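Neutral ceramidase (Pseudomonas aeruginosa, PDB 2ZWS) hydrolyses the N-acyl bond of ceramides to sphingosine and free fatty acid, with zinc as cofactor, and also runs the reverse synthesis. Local coordinates at residues G10-T15 with I134-A139; A42-I47 with V57-D62; K167-A172 with G417-R422; A410-M415 with S447-R452. All coordinates share one frame; numbering follows the deposited sequence. Where two conformers were deposited one is given.

Contact 1 of 4, residues G10-T15 with I134-A139; sequences GKADIT and IERAQA
Gly10 comes up against the last turn of helix 120-138 where Arg136 and Ala137 sit, and its CA lies 3.9 Å from that of Ala137. The methyl CB of Ala137 touches Gly10 N at 3.5 Å, while Arg136 CB packs more loosely over Gly10 CA. At Gly10 it is backbone alone that meets the two helix residues, and the axes of the short strand and helix segments pass 6.2 Å apart. Lys11 turns its side chain the other way, to a salt bridge with Glu228, and offers the helix its carbonyl instead. Arg136 NH1 donates to Lys11 O over 2.9 Å, with an N-H...O angle of 160°. The oxygen lies in the guanidinium plane, at its edge, and the nitrogen lies in the carbonyl plane on a lone pair, so both flat groups are well set for the bond. The arginine chain reaches it extended from CG to NE, its CD passing 3.4 Å from the same Lys11 O. Ala12 then points its CB toward the helix, and this methyl comes 3.8 Å from Arg136 NH1. Arg136 NH1 has a second, charged partner in Glu556. Beyond this the strand leaves the helix, and Asp13 OD1 closes an Asx turn by accepting from Thr15 N. The whole is a helix running nearly antiparallel, at 156°, to an inner strand of a mixed sheet, the layered alpha/beta packing of the catalytic N-terminal part of the enzyme.

Contact 2 of 4, residues A42-I47 with V57-D62; sequences ARAFVI and VYVNTD. With FMT (formic acid), chain E.
Arg43 and Asn60 form a hydrogen-bonded antiparallel pair, as do Phe45 and Tyr58. Arg43 N reaches Asn60 O at 2.9 Å, and Phe45 N reaches Tyr58 O at 2.7 Å; Asn60 N and Tyr58 N return the bonds. Alternating with them, Ala42, Ala44 and Val46 face Thr61, Val59 and Val57 in non-hydrogen-bonded pairs. On that face Val46 CG2 meets Val57 CG2 at 3.7 Å, and Ala44 CB lies against Val59 CG2, beneath helix 120-138. The other face is mixed. Phe45 and Tyr58 run side by side in the same direction, their CD1 atoms 4.0 Å apart. Farther along, Arg43 NH1 makes a salt bridge with Asp62 OD2 at 3.0 Å, the carboxylate oxygen near the guanidinium plane but the two planes 70° apart. The same NH1 donates to a water that also lies 2.8 Å from Asn60 O.

Further out, Glu228 pairs with Arg43 NE, and Trp41 N donates to Asp62 OD2, so both ends of the salt bridge have a second partner. Asn60 carries its CG anti to the backbone N (chi1 -163°), and through ND2 the amide beyond it bonds O2 of a formic acid, probably from the crystallisation liquor, at 2.8 Å. Asn60 is an inferred substrate-binding residue. Buried charges that each have a second partner, with a carboxamide at hand for a small oxygen ligand, suggest a preorganised polar patch at one end of the hairpin.

Contact 3 of 4, residues K167-A172 with G417-R422; sequences KNPDIA and GVRIRR. Unlike the reference sequence in segment 167-172: Ala172 (reference Val).
Asp170 and Arg419 are brought together by two different first torsions. Asp170 places CG between its own backbone N and carbonyl carbon (chi1 64°), on the side of the helix; Arg419 has CG anti to its carbonyl carbon (chi1 -80°), and its chain then runs extended to NE. The two side chains cross at about a right angle. Arg419 takes the carboxylate side-on with two nitrogens, one for each oxygen: NE to Asp170 OD2 at 3.1 Å and NH1 to Asp170 OD1 at 3.2 Å. The grip is not flat, for carboxylate and guanidinium planes stand 54° apart. NE meets OD2 on the syn side, whereas NH1 comes to OD1 from above the carboxylate plane, although OD1 itself lies close to the plane of the guanidinium.

Arg422, one turn further along the helix, is modelled in two conformers. In one of them, and so only tentatively, NH1 adds a longer salt bridge to Asp170 OD2 at 3.5 Å, and Val418 CG1 lies over the centre of the guanidinium, 3.4 Å above its plane. Pro169 CD lies 3.9 Å from Arg419 NH1. Asn168 OD1 is also near NH1, but the angle is poor, and its hydrogen bond goes to Thr451 OG1. Arg419 NH1 has another salt bridge, to Glu453.

This loop is thus pinned to helix 414-428 at the protein surface by charge. The Asp170 carboxylate is probably kept ionised by Arg419, with Arg422 contributing in one conformer, while Glu453 would share in balancing the positive charge of Arg419.

Contact 4 of 4, residues A410-M415 with S447-R452; sequences AEFTVM and SYVTTR. With ZN (zinc ion), chain B.
Glu411 and Tyr448 meet at the zinc ion. Glu411 binds it with both carboxylate oxygens, OE1 at 2.1 Å and OE2 more loosely at 2.5 Å, while Tyr448 OH binds at 2.2 Å and a water at 2.1 Å. His97 and His204 complete the site. Tyr445 OH and Tyr441 OH hydrogen-bond to OE2 and OE1 and probably help fix the carboxylate's rotation; Tyr448 has a further polar partner in Arg160.

Backbone bonds make a short parallel ladder: Glu411 N to Ser447 O, Val449 N to Glu411 O at 2.7 Å, and Thr413 N to Val449 O.

Two CH-pi contacts lie on opposite faces of that ladder. Glu411 CB sits over the Tyr448 ring, 3.9 Å from its centroid, its carboxylate tilted 31° from the ring plane. Val449 CB likewise sits over the face of Phe412, and Val449 CG2 reaches Ala410 CB at 3.7 Å. Past the strands, Thr451 CG2 packs on Met415 CB at 3.8 Å.

Thr413 and Thr451 each N-cap the helix that follows. Thr413 OG1, set between backbone N and carbonyl carbon (chi1 58°), also bonds Glu454, and Thr451 OG1 bonds Asn168. Paired parallel strands, each giving one ligand and leading into a capped helix, build half the protein ligands of the ceramidase zinc centre.

In the fold
Contacts 1, 2 and 4 are buried, while contact 3 lies at the surface. Contacts 1 and 2 share one sheet: strand 5-13 bonds to strand 41-49 through Gly10 O and Ala44 N, and helix 120-138 lies on both, with contact 2 nested in the loop that contact 1 closes. Contacts 3 and 4 share helix 414-428 and touch through Asn168, Thr451 and Met415; their segments alternate along the chain. Chemistry follows place: close backbone approach in contact 1, sheet bonds and a polar end in contact 2, metal ligation in contact 4, and arginine-aspartate charge pairing in contact 3.

Contact 1 of 4, residues G10-T15 with I134-A139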
# COMPACT_ATOMS: atom_id res chain seq x y z
N GLY A 10 -3.25 13.75 -8.14
CA GLY A 10 -2.50 13.04 -9.19
C GLY A 10 -2.44 11.55 -8.91
O GLY A 10 -2.54 11.11 -7.75
N LYS A 11 -2.33 10.74 -9.95
CA LYS A 11 -2.24 9.29 -9.76
C LYS A 11 -1.25 8.75 -10.78
O LYS A 11 -1.21 9.20 -11.94
CB LYS A 11 -3.63 8.66 -9.94
CG LYS A 11 -3.73 7.19 -9.80
CD LYS A 11 -5.19 6.77 -9.90
CE LYS A 11 -5.31 5.49 -10.64
NZ LYS A 11 -6.70 5.12 -10.91
N ALA A 12 -0.40 7.82 -10.35
CA ALA A 12 0.57 7.22 -11.27
C ALA A 12 0.86 5.77 -10.93
O ALA A 12 0.74 5.35 -9.80
CB ALA A 12 1.87 8.00 -11.29
N ASP A 13 1.21 5.02 -11.96
CA ASP A 13 1.37 3.57 -11.92
C ASP A 13 2.68 3.20 -11.21
O ASP A 13 3.75 3.73 -11.57
CB ASP A 13 1.41 3.14 -13.38
CG ASP A 13 1.44 1.63 -13.59
OD1 ASP A 13 1.55 0.84 -12.62
OD2 ASP A 13 1.34 1.22 -14.78
N ILE A 14 2.60 2.35 -10.16
CA ILE A 14 3.77 1.88 -9.44
C ILE A 14 3.84 0.34 -9.49
O ILE A 14 4.49 -0.30 -8.65
CB ILE A 14 3.78 2.34 -7.97
CG1 ILE A 14 2.44 2.01 -7.26
CG2 ILE A 14 4.06 3.81 -7.84
CD1 ILE A 14 2.46 2.28 -5.71
N THR A 15 3.17 -0.25 -10.49
CA THR A 15 3.12 -1.73 -10.59
C THR A 15 4.52 -2.27 -10.92
O THR A 15 5.17 -1.80 -11.86
CB THR A 15 2.16 -2.17 -11.70
OG1 THR A 15 0.89 -1.52 -11.53
CG2 THR A 15 1.95 -3.70 -11.66
N ILE A 134 3.24 12.84 -7.79
CA ILE A 134 3.39 14.18 -7.21
C ILE A 134 3.51 15.21 -8.31
O ILE A 134 2.89 16.26 -8.23
CB ILE A 134 4.59 14.23 -6.24
CG1 ILE A 134 4.36 13.32 -5.01
CG2 ILE A 134 4.88 15.65 -5.70
CD1 ILE A 134 5.65 13.01 -4.15
N GLU A 135 4.28 14.88 -9.34
CA GLU A 135 4.41 15.76 -10.51
C GLU A 135 3.05 16.02 -11.15
O GLU A 135 2.73 17.17 -11.53
CB GLU A 135 5.35 15.11 -11.51
CG GLU A 135 6.76 15.10 -11.02
CD GLU A 135 7.71 14.46 -12.02
OE1 GLU A 135 7.29 13.55 -12.78
OE2 GLU A 135 8.89 14.85 -12.03
N ARG A 136 2.25 14.96 -11.27
CA ARG A 136 0.92 15.11 -11.85
C ARG A 136 0.02 15.94 -10.96
O ARG A 136 -0.70 16.80 -11.44
CB ARG A 136 0.28 13.76 -12.16
CG ARG A 136 1.03 13.04 -13.24
CD ARG A 136 0.55 11.62 -13.45
NE ARG A 136 1.05 11.10 -14.73
CZ ARG A 136 0.80 9.87 -15.19
NH1 ARG A 136 0.09 9.02 -14.47
NH2 ARG A 136 1.28 9.50 -16.38
N ALA A 137 0.06 15.69 -9.65
CA ALA A 137 -0.73 16.44 -8.71
C ALA A 137 -0.39 17.92 -8.71
O ALA A 137 -1.29 18.76 -8.76
CB ALA A 137 -0.63 15.85 -7.30
N GLN A 138 0.90 18.25 -8.65
CA GLN A 138 1.28 19.65 -8.60
C GLN A 138 0.98 20.40 -9.90
O GLN A 138 0.83 21.63 -9.86
CB GLN A 138 2.73 19.80 -8.20
CG GLN A 138 3.69 19.38 -9.29
CD GLN A 138 5.14 19.39 -8.84
OE1 GLN A 138 6.05 19.26 -9.67
NE2 GLN A 138 5.36 19.55 -7.54
N ALA A 139 0.87 19.69 -11.02
CA ALA A 139 0.52 20.33 -12.31
C ALA A 139 -0.99 20.56 -12.44
O ALA A 139 -1.46 21.19 -13.42
CB ALA A 139 1.02 19.46 -13.46

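Contact 2 of 4, residues A42-I47 with V57-D62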
# COMPACT_ATOMS: atom_id res chain seq x y z
N ALA A 42 0.11 5.05 -7.04
CA ALA A 42 0.36 6.09 -6.06
C ALA A 42 -0.64 7.21 -6.33
O ALA A 42 -0.80 7.65 -7.46
CB ALA A 42 1.77 6.65 -6.21
N ARG A 43 -1.31 7.64 -5.27
CA ARG A 43 -2.33 8.71 -5.37
C ARG A 43 -1.85 9.84 -4.49
O ARG A 43 -1.70 9.67 -3.27
CB ARG A 43 -3.68 8.16 -4.87
CG ARG A 43 -4.36 7.21 -5.86
CD ARG A 43 -5.63 6.56 -5.29
NE ARG A 43 -6.34 5.75 -6.28
CZ ARG A 43 -6.10 4.46 -6.49
NH1 ARG A 43 -5.18 3.84 -5.76
NH2 ARG A 43 -6.77 3.77 -7.43
N ALA A 44 -1.56 10.98 -5.11
CA ALA A 44 -0.93 12.12 -4.43
C ALA A 44 -1.90 13.26 -4.26
O ALA A 44 -2.67 13.58 -5.20
CB ALA A 44 0.27 12.62 -5.23
N PHE A 45 -1.82 13.90 -3.09
CA PHE A 45 -2.74 14.99 -2.74
C PHE A 45 -1.85 16.12 -2.27
O PHE A 45 -1.27 16.06 -1.18
CB PHE A 45 -3.68 14.57 -1.61
CG PHE A 45 -4.56 13.41 -1.98
CD1 PHE A 45 -4.03 12.11 -2.01
CD2 PHE A 45 -5.89 13.61 -2.35
CE1 PHE A 45 -4.84 11.02 -2.36
CE2 PHE A 45 -6.71 12.52 -2.70
CZ PHE A 45 -6.19 11.24 -2.70
N VAL A 46 -1.72 17.13 -3.12
CA VAL A 46 -0.96 18.32 -2.77
C VAL A 46 -1.93 19.33 -2.21
O VAL A 46 -2.97 19.57 -2.84
CB VAL A 46 -0.27 18.94 -4.04
CG1 VAL A 46 0.43 20.22 -3.67
CG2 VAL A 46 0.74 17.97 -4.60
N ILE A 47 -1.61 19.92 -1.05
CA ILE A 47 -2.48 20.94 -0.46
C ILE A 47 -1.66 22.18 -0.18
O ILE A 47 -0.57 22.10 0.36
CB ILE A 47 -3.10 20.45 0.88
CG1 ILE A 47 -3.80 19.10 0.69
CG2 ILE A 47 -4.06 21.51 1.45
CD1 ILE A 47 -4.16 18.45 2.02
N VAL A 57 2.33 17.58 0.82
CA VAL A 57 1.86 16.52 -0.07
C VAL A 57 1.77 15.19 0.70
O VAL A 57 2.69 14.78 1.43
CB VAL A 57 2.70 16.42 -1.40
CG1 VAL A 57 4.17 16.13 -1.13
CG2 VAL A 57 2.08 15.40 -2.36
N TYR A 58 0.62 14.54 0.52
CA TYR A 58 0.34 13.22 1.07
C TYR A 58 0.14 12.25 -0.10
O TYR A 58 -0.58 12.56 -1.05
CB TYR A 58 -0.94 13.28 1.93
CG TYR A 58 -1.45 11.94 2.34
CD1 TYR A 58 -2.40 11.25 1.57
CD2 TYR A 58 -0.97 11.34 3.50
CE1 TYR A 58 -2.86 9.99 1.94
CE2 TYR A 58 -1.44 10.08 3.91
CZ TYR A 58 -2.37 9.42 3.12
OH TYR A 58 -2.82 8.18 3.51
N VAL A 59 0.88 11.14 -0.07
CA VAL A 59 0.75 10.12 -1.11
C VAL A 59 0.37 8.80 -0.49
O VAL A 59 1.04 8.33 0.44
CB VAL A 59 2.08 9.95 -1.96
CG1 VAL A 59 1.86 9.00 -3.10
CG2 VAL A 59 2.61 11.31 -2.49
N ASN A 60 -0.74 8.21 -0.95
CA ASN A 60 -1.08 6.86 -0.50
C ASN A 60 -0.81 5.87 -1.65
O ASN A 60 -1.12 6.16 -2.81
CB ASN A 60 -2.54 6.75 -0.03
CG ASN A 60 -2.80 5.51 0.81
OD1 ASN A 60 -2.07 5.20 1.76
ND2 ASN A 60 -3.87 4.83 0.49
N THR A 61 -0.16 4.75 -1.33
CA THR A 61 0.31 3.82 -2.34
C THR A 61 -0.31 2.42 -2.18
O THR A 61 -0.49 1.91 -1.04
CB THR A 61 1.87 3.68 -2.27
OG1 THR A 61 2.25 3.13 -0.99
CG2 THR A 61 2.56 5.06 -2.53
N ASP A 62 -0.61 1.79 -3.32
CA ASP A 62 -1.11 0.42 -3.34
C ASP A 62 0.04 -0.61 -3.14
O ASP A 62 0.34 -1.40 -4.04
CB ASP A 62 -1.84 0.14 -4.67
CG ASP A 62 -3.16 0.90 -4.83
OD1 ASP A 62 -3.95 0.98 -3.87
OD2 ASP A 62 -3.44 1.35 -5.96
C FMT E . -6.23 3.43 -2.01
O1 FMT E . -6.22 2.36 -2.71
O2 FMT E . -5.36 4.34 -1.88
O HOH W 1 -3.18 4.52 -3.90

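Contact 3 of 4, residues K167-A172 with G417-R422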
# COMPACT_ATOMS: atom_id res chain seq x y z
N LYS A 167 -6.69 -7.67 27.09
CA LYS A 167 -5.79 -7.46 28.23
C LYS A 167 -5.64 -5.98 28.56
O LYS A 167 -5.09 -5.63 29.61
CB LYS A 167 -4.41 -8.08 28.00
CG LYS A 167 -4.36 -9.58 27.73
CD LYS A 167 -4.91 -10.41 28.88
CE LYS A 167 -4.48 -11.86 28.74
NZ LYS A 167 -5.33 -12.77 29.56
N ASN A 168 -6.08 -5.08 27.67
CA ASN A 168 -6.01 -3.65 27.93
C ASN A 168 -7.09 -3.23 28.93
O ASN A 168 -8.23 -3.67 28.81
CB ASN A 168 -6.18 -2.85 26.64
CG ASN A 168 -5.04 -3.09 25.66
OD1 ASN A 168 -3.88 -2.79 25.93
ND2 ASN A 168 -5.39 -3.66 24.51
N PRO A 169 -6.74 -2.38 29.91
CA PRO A 169 -7.73 -1.94 30.90
C PRO A 169 -8.64 -0.82 30.41
O PRO A 169 -9.58 -0.43 31.10
CB PRO A 169 -6.85 -1.39 32.04
CG PRO A 169 -5.63 -0.92 31.37
CD PRO A 169 -5.40 -1.82 30.17
N ASP A 170 -8.36 -0.30 29.21
CA ASP A 170 -8.97 0.94 28.73
C ASP A 170 -9.68 0.79 27.37
O ASP A 170 -9.46 1.60 26.47
CB ASP A 170 -7.88 2.03 28.64
CG ASP A 170 -6.78 1.70 27.59
OD1 ASP A 170 -6.46 0.51 27.36
OD2 ASP A 170 -6.22 2.66 27.01
N ILE A 171 -10.56 -0.19 27.24
CA ILE A 171 -11.15 -0.48 25.92
C ILE A 171 -12.61 -0.05 25.72
O ILE A 171 -13.28 -0.59 24.84
CB ILE A 171 -10.97 -1.96 25.49
CG1 ILE A 171 -11.77 -2.92 26.39
CG2 ILE A 171 -9.51 -2.32 25.47
CD1 ILE A 171 -11.89 -4.33 25.82
N ALA A 172 -13.10 0.89 26.52
CA ALA A 172 -14.45 1.42 26.28
C ALA A 172 -14.55 2.02 24.89
O ALA A 172 -13.69 2.80 24.48
CB ALA A 172 -14.82 2.46 27.33
N GLY A 417 -2.65 2.54 18.70
CA GLY A 417 -2.93 3.76 17.94
C GLY A 417 -3.86 4.70 18.67
O GLY A 417 -3.63 5.93 18.73
N VAL A 418 -4.93 4.14 19.25
CA VAL A 418 -5.89 4.95 20.00
C VAL A 418 -5.22 5.70 21.16
O VAL A 418 -5.50 6.87 21.39
CB VAL A 418 -7.11 4.12 20.50
CG1 VAL A 418 -7.97 4.95 21.46
CG2 VAL A 418 -7.94 3.68 19.31
N ARG A 419 -4.35 5.03 21.90
CA ARG A 419 -3.67 5.71 23.02
C ARG A 419 -2.83 6.91 22.53
O ARG A 419 -2.79 7.97 23.18
CB ARG A 419 -2.79 4.73 23.80
CG ARG A 419 -3.59 3.88 24.78
CD ARG A 419 -2.64 3.03 25.56
NE ARG A 419 -3.31 1.90 26.19
CZ ARG A 419 -2.66 0.94 26.82
NH1 ARG A 419 -3.33 -0.08 27.37
NH2 ARG A 419 -1.33 0.99 26.90
N ILE A 420 -2.19 6.75 21.38
CA ILE A 420 -1.38 7.84 20.83
C ILE A 420 -2.28 8.98 20.36
O ILE A 420 -2.03 10.14 20.66
CB ILE A 420 -0.45 7.35 19.72
CG1 ILE A 420 0.55 6.34 20.31
CG2 ILE A 420 0.28 8.53 19.08
CD1 ILE A 420 1.45 5.65 19.29
N ARG A 421 -3.36 8.64 19.66
CA ARG A 421 -4.34 9.61 19.23
C ARG A 421 -4.85 10.46 20.40
O ARG A 421 -4.88 11.69 20.32
CB ARG A 421 -5.50 8.88 18.58
CG ARG A 421 -5.99 9.50 17.31
CD ARG A 421 -7.31 8.87 16.95
NE ARG A 421 -7.19 7.44 16.72
CZ ARG A 421 -8.23 6.60 16.63
NH1 ARG A 421 -9.48 7.02 16.79
NH2 ARG A 421 -8.00 5.31 16.37
N ARG A 422 -5.25 9.79 21.48
CA ARG A 422 -5.75 10.45 22.70
C ARG A 422 -4.71 11.40 23.28
O ARG A 422 -5.03 12.52 23.69
CB ARG A 422 -6.11 9.43 23.77
CG ARG A 422 -7.39 8.67 23.51
CD ARG A 422 -7.56 7.54 24.51
NE ARG A 422 -8.83 6.87 24.24
CZ ARG A 422 -9.17 5.67 24.69
NH1 ARG A 422 -8.33 4.96 25.43
NH2 ARG A 422 -10.36 5.18 24.37

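Contact 4 of 4, residues A410-M415 with S447-R452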
# COMPACT_ATOMS: atom_id res chain seq x y z
N ALA A 410 4.84 1.89 11.18
CA ALA A 410 4.63 0.51 11.61
C ALA A 410 3.13 0.15 11.58
O ALA A 410 2.29 0.97 11.21
CB ALA A 410 5.19 0.29 13.04
N GLU A 411 2.82 -1.10 11.96
CA GLU A 411 1.43 -1.56 12.11
C GLU A 411 1.04 -1.45 13.57
O GLU A 411 1.53 -2.23 14.38
CB GLU A 411 1.29 -3.03 11.69
CG GLU A 411 2.06 -3.43 10.45
CD GLU A 411 1.45 -4.63 9.75
OE1 GLU A 411 0.20 -4.89 9.84
OE2 GLU A 411 2.23 -5.31 9.07
N PHE A 412 0.17 -0.51 13.90
CA PHE A 412 -0.24 -0.34 15.29
C PHE A 412 -1.55 -1.06 15.55
O PHE A 412 -2.47 -0.97 14.78
CB PHE A 412 -0.39 1.15 15.59
CG PHE A 412 0.92 1.88 15.67
CD1 PHE A 412 1.70 2.07 14.51
CD2 PHE A 412 1.37 2.39 16.87
CE1 PHE A 412 2.93 2.72 14.59
CE2 PHE A 412 2.58 3.07 16.94
CZ PHE A 412 3.37 3.23 15.79
N THR A 413 -1.64 -1.76 16.67
CA THR A 413 -2.92 -2.35 17.03
C THR A 413 -3.89 -1.24 17.39
O THR A 413 -3.49 -0.10 17.59
CB THR A 413 -2.80 -3.21 18.26
OG1 THR A 413 -2.29 -2.41 19.34
CG2 THR A 413 -1.90 -4.40 18.00
N VAL A 414 -5.17 -1.59 17.47
CA VAL A 414 -6.22 -0.59 17.77
C VAL A 414 -5.81 0.26 18.99
O VAL A 414 -5.75 1.48 18.90
CB VAL A 414 -7.60 -1.26 17.99
CG1 VAL A 414 -8.65 -0.25 18.54
CG2 VAL A 414 -8.10 -1.91 16.69
N MET A 415 -5.54 -0.38 20.13
CA MET A 415 -5.28 0.40 21.34
C MET A 415 -3.93 1.10 21.30
O MET A 415 -3.75 2.17 21.91
CB MET A 415 -5.41 -0.45 22.62
CG MET A 415 -6.83 -0.93 22.93
SD MET A 415 -8.14 0.31 22.62
CE MET A 415 -7.68 1.70 23.69
N SER A 447 7.60 -3.29 11.33
CA SER A 447 6.78 -4.36 11.87
C SER A 447 5.62 -3.87 12.75
O SER A 447 4.96 -2.94 12.39
CB SER A 447 7.68 -5.42 12.54
OG SER A 447 8.52 -6.01 11.54
N TYR A 448 5.39 -4.48 13.91
CA TYR A 448 4.15 -4.25 14.67
C TYR A 448 4.34 -3.45 15.96
O TYR A 448 5.43 -3.43 16.53
CB TYR A 448 3.42 -5.59 14.95
CG TYR A 448 2.78 -6.19 13.71
CD1 TYR A 448 3.52 -6.89 12.77
CD2 TYR A 448 1.41 -6.08 13.50
CE1 TYR A 448 2.92 -7.43 11.59
CE2 TYR A 448 0.78 -6.63 12.39
CZ TYR A 448 1.53 -7.30 11.41
OH TYR A 448 0.87 -7.80 10.27
N VAL A 449 3.27 -2.79 16.39
CA VAL A 449 3.28 -2.11 17.69
C VAL A 449 2.02 -2.46 18.47
O VAL A 449 0.90 -2.20 18.07
CB VAL A 449 3.41 -0.59 17.56
CG1 VAL A 449 3.47 0.06 18.93
CG2 VAL A 449 4.65 -0.21 16.71
N THR A 450 2.29 -3.02 19.63
CA THR A 450 1.30 -3.54 20.52
C THR A 450 1.44 -2.73 21.85
O THR A 450 2.51 -2.19 22.15
CB THR A 450 1.75 -5.00 20.59
OG1 THR A 450 0.83 -5.99 20.14
CG2 THR A 450 2.92 -5.28 21.36
N THR A 451 0.37 -2.60 22.62
CA THR A 451 0.49 -1.92 23.91
C THR A 451 1.32 -2.81 24.85
O THR A 451 1.50 -3.99 24.58
CB THR A 451 -0.88 -1.70 24.56
OG1 THR A 451 -1.49 -2.98 24.74
CG2 THR A 451 -1.79 -0.81 23.70
N ARG A 452 1.76 -2.25 25.97
CA ARG A 452 2.47 -3.05 26.99
C ARG A 452 1.70 -4.33 27.38
O ARG A 452 2.29 -5.43 27.47
CB ARG A 452 2.76 -2.19 28.25
CG ARG A 452 3.44 -2.94 29.40
CD ARG A 452 4.85 -3.32 29.03
NE ARG A 452 5.54 -4.25 29.94
CZ ARG A 452 5.56 -5.57 29.79
NH1 ARG A 452 6.25 -6.32 30.64
NH2 ARG A 452 4.90 -6.15 28.79
ZN ZN B . 0.09 -6.58 8.66
O HOH W 2 0.69 -8.21 7.46